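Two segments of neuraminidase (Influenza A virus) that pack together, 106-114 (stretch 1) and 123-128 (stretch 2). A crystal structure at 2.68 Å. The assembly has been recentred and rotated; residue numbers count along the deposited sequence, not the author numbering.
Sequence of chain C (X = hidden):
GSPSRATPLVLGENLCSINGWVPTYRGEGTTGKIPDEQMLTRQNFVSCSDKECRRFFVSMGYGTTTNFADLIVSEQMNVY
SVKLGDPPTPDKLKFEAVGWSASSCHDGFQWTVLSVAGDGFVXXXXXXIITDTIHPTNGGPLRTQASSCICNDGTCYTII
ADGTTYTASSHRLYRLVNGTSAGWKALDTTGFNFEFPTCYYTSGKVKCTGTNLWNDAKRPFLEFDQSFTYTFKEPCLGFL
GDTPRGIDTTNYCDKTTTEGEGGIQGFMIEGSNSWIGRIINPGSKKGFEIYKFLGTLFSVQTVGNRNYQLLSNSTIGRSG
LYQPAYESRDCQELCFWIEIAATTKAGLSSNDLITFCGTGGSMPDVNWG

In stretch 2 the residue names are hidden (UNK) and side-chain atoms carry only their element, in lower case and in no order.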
# COMPACT_ATOMS: atom_id res chain seq x y z
N HIS C 106 -12.84 -16.54 -6.41
CA HIS C 106 -12.39 -16.58 -5.00
C HIS C 106 -13.36 -17.38 -4.12
O HIS C 106 -14.57 -17.14 -4.16
CB HIS C 106 -12.22 -15.16 -4.47
CG HIS C 106 -11.55 -15.09 -3.12
ND1 HIS C 106 -12.17 -15.48 -1.97
CD2 HIS C 106 -10.32 -14.64 -2.78
CE1 HIS C 106 -11.34 -15.30 -0.94
NE2 HIS C 106 -10.22 -14.79 -1.41
N ASP C 107 -12.84 -18.31 -3.32
CA ASP C 107 -13.71 -19.26 -2.61
C ASP C 107 -13.95 -18.89 -1.15
O ASP C 107 -14.65 -19.60 -0.44
CB ASP C 107 -13.15 -20.70 -2.68
CG ASP C 107 -11.74 -20.81 -2.10
OD1 ASP C 107 -11.27 -19.84 -1.45
OD2 ASP C 107 -11.12 -21.89 -2.29
N GLY C 108 -13.35 -17.79 -0.70
CA GLY C 108 -13.46 -17.38 0.69
C GLY C 108 -12.11 -17.46 1.37
O GLY C 108 -11.83 -16.72 2.32
N PHE C 109 -11.28 -18.36 0.86
CA PHE C 109 -9.92 -18.54 1.36
C PHE C 109 -8.91 -17.83 0.47
O PHE C 109 -8.26 -16.88 0.90
CB PHE C 109 -9.60 -20.03 1.49
CG PHE C 109 -10.71 -20.81 2.13
CD1 PHE C 109 -11.09 -20.54 3.44
CD2 PHE C 109 -11.38 -21.80 1.41
CE1 PHE C 109 -12.13 -21.25 4.03
CE2 PHE C 109 -12.42 -22.51 2.00
CZ PHE C 109 -12.79 -22.23 3.31
N GLN C 110 -8.79 -18.29 -0.77
CA GLN C 110 -7.85 -17.67 -1.69
C GLN C 110 -8.38 -17.42 -3.12
O GLN C 110 -9.42 -17.98 -3.53
CB GLN C 110 -6.57 -18.49 -1.75
CG GLN C 110 -5.34 -17.74 -1.29
CD GLN C 110 -5.10 -17.88 0.19
OE1 GLN C 110 -5.55 -18.83 0.81
NE2 GLN C 110 -4.39 -16.92 0.76
N TRP C 111 -7.67 -16.57 -3.85
CA TRP C 111 -7.90 -16.42 -5.28
C TRP C 111 -7.39 -17.62 -6.09
O TRP C 111 -6.20 -18.00 -6.00
CB TRP C 111 -7.23 -15.15 -5.82
CG TRP C 111 -7.96 -13.91 -5.47
CD1 TRP C 111 -7.62 -13.01 -4.51
CD2 TRP C 111 -9.16 -13.43 -6.08
NE1 TRP C 111 -8.54 -11.99 -4.47
CE2 TRP C 111 -9.50 -12.22 -5.43
CE3 TRP C 111 -9.99 -13.89 -7.11
CZ2 TRP C 111 -10.64 -11.47 -5.77
CZ3 TRP C 111 -11.12 -13.14 -7.45
CH2 TRP C 111 -11.43 -11.95 -6.77
N THR C 112 -8.29 -18.21 -6.87
CA THR C 112 -7.93 -19.16 -7.91
C THR C 112 -7.78 -18.43 -9.25
O THR C 112 -8.67 -17.68 -9.68
CB THR C 112 -8.98 -20.26 -8.05
OG1 THR C 112 -9.21 -20.88 -6.77
CG2 THR C 112 -8.51 -21.29 -9.07
N VAL C 113 -6.65 -18.63 -9.92
CA VAL C 113 -6.41 -17.99 -11.20
C VAL C 113 -6.03 -19.02 -12.26
O VAL C 113 -4.98 -19.67 -12.16
CB VAL C 113 -5.29 -16.95 -11.09
CG1 VAL C 113 -4.94 -16.38 -12.46
CG2 VAL C 113 -5.70 -15.83 -10.13
N LEU C 114 -6.88 -19.18 -13.27
CA LEU C 114 -6.53 -20.02 -14.42
C LEU C 114 -5.91 -19.16 -15.50
O LEU C 114 -6.53 -18.23 -15.99
CB LEU C 114 -7.73 -20.77 -14.97
CG LEU C 114 -8.33 -21.71 -13.93
CD1 LEU C 114 -9.47 -21.02 -13.19
CD2 LEU C 114 -8.79 -23.01 -14.58
N UNK C 123 -2.14 -23.18 -16.51
CA UNK C 123 -1.61 -23.31 -15.16
C UNK C 123 -2.66 -22.81 -14.18
O UNK C 123 -3.38 -21.85 -14.46
c UNK C 123 -0.28 -22.55 -15.00
o UNK C 123 -0.39 -21.18 -15.37
N UNK C 124 -2.80 -23.50 -13.06
CA UNK C 124 -3.73 -23.05 -12.02
C UNK C 124 -2.98 -22.53 -10.79
O UNK C 124 -2.14 -23.22 -10.21
c UNK C 124 -5.40 -24.75 -12.86
c UNK C 124 -4.72 -24.16 -11.61
c UNK C 124 -6.43 -25.81 -12.57
c UNK C 124 -5.74 -23.62 -10.61
N UNK C 125 -3.28 -21.29 -10.41
CA UNK C 125 -2.66 -20.70 -9.22
C UNK C 125 -3.68 -20.47 -8.11
O UNK C 125 -4.76 -19.91 -8.34
c UNK C 125 -0.74 -19.55 -10.55
c UNK C 125 0.39 -18.60 -10.22
c UNK C 125 -1.25 -19.33 -11.97
c UNK C 125 -1.89 -19.42 -9.55
N UNK C 126 -3.34 -20.94 -6.91
CA UNK C 126 -4.18 -20.77 -5.73
C UNK C 126 -3.35 -20.03 -4.67
O UNK C 126 -2.32 -20.54 -4.23
o UNK C 126 -8.71 -21.93 -1.32
c UNK C 126 -7.70 -21.98 -2.26
c UNK C 126 -7.00 -21.84 -4.55
c UNK C 126 -8.01 -21.79 -3.60
c UNK C 126 -5.68 -22.07 -4.18
c UNK C 126 -4.60 -22.13 -5.21
c UNK C 126 -6.39 -22.21 -1.87
c UNK C 126 -5.39 -22.26 -2.83
N UNK C 127 -3.80 -18.85 -4.26
CA UNK C 127 -2.88 -17.88 -3.68
C UNK C 127 -1.98 -17.53 -4.85
O UNK C 127 -2.47 -17.33 -5.98
N UNK C 128 -0.67 -17.50 -4.63
CA UNK C 128 0.24 -17.37 -5.75
C UNK C 128 0.86 -18.69 -6.12
O UNK C 128 1.82 -18.73 -6.89

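Position 123 carries two side-chain atoms, one carbon and then one oxygen. CA-to-CB points sideways, and the side chain comes no nearer to stretch 1 than 5.8 Å, from its oxygen to Val113 O; the backbone O of 123 lies 3.6 Å from Leu114 CA. A single oxygen on an unbranched carbon is a primary hydroxyl, which identifies Ser123. The hydroxyl hydrogen-bonds elsewhere in the structure.

Position 124 has four carbons, forked at the first, with one arm two carbons long. The short arm comes within 3.9 Å of Thr112 CG2, and the end of the longer arm lies 4.2 Å from Leu114 CD2, so both arms meet side chains on the same face of the sheet. Branching at CB with unequal arms defines Ile124; the two atoms in contact are its CG2 and CD1.

Position 125 also has four carbons, but the fork is at the second, leaving CB unbranched. The side chain is on the opposite face, beside Val113, with the CB atoms of 125 and Val113 4.5 Å apart. This is Leu125. The backbones pair reciprocally: Val113 N donates to Leu125 O at 2.8 Å (159° at the hydrogen), and Leu125 N donates to Val113 O at 2.9 Å (172°).

Position 126 shows one carbon, then a six-carbon ring bearing an oxygen at the far end. The ring oxygen lies 2.6 Å from Asp107 OD2, and Gln110 CB sits over one ring face, 3.8 Å from the centroid and 18° off the normal, a CH-pi contact. The group is a phenol, hence Tyr126. With chi1 in the t well, the ring extends along stretch 1 until OH donates a hydrogen bond to Asp107 OD2; Thr112 OG1 approaches the edge, 3.3 Å from CD1.

Position 127 has no side-chain atoms and phi/psi of 66/-135°. Its CA packs 3.4 Å from Gln110 CG, and an ideal CB would fall only 3.5 Å from that same atom. The absent CB establishes Gly127, and the positive phi favours it. Gly127 N donates to Trp111 O at 3.1 Å (137°).

Position 128 likewise has only backbone atoms, and no atom of stretch 1 is in contact. An ideal CB would have room, so the identification as Gly128 rests on the missing CB alone.

The contact combines an antiparallel ladder, its strand axes 168° apart in direction, with an anchor beyond the paired strands. Thr112 and Leu114 share one face with Ile124 and Tyr126; Val113 and Leu125 occupy the other. Asp107 links the tyrosine to the turn: OD2 accepts from the phenol, while OD1 accepts from Phe109 N at 2.7 Å and Gln110 N at 3.0 Å. Tyr126 contributes the largest covered area, 107 Å² of the 496 Å² buried in total.

Stretch 2 (123-128) SILYGG
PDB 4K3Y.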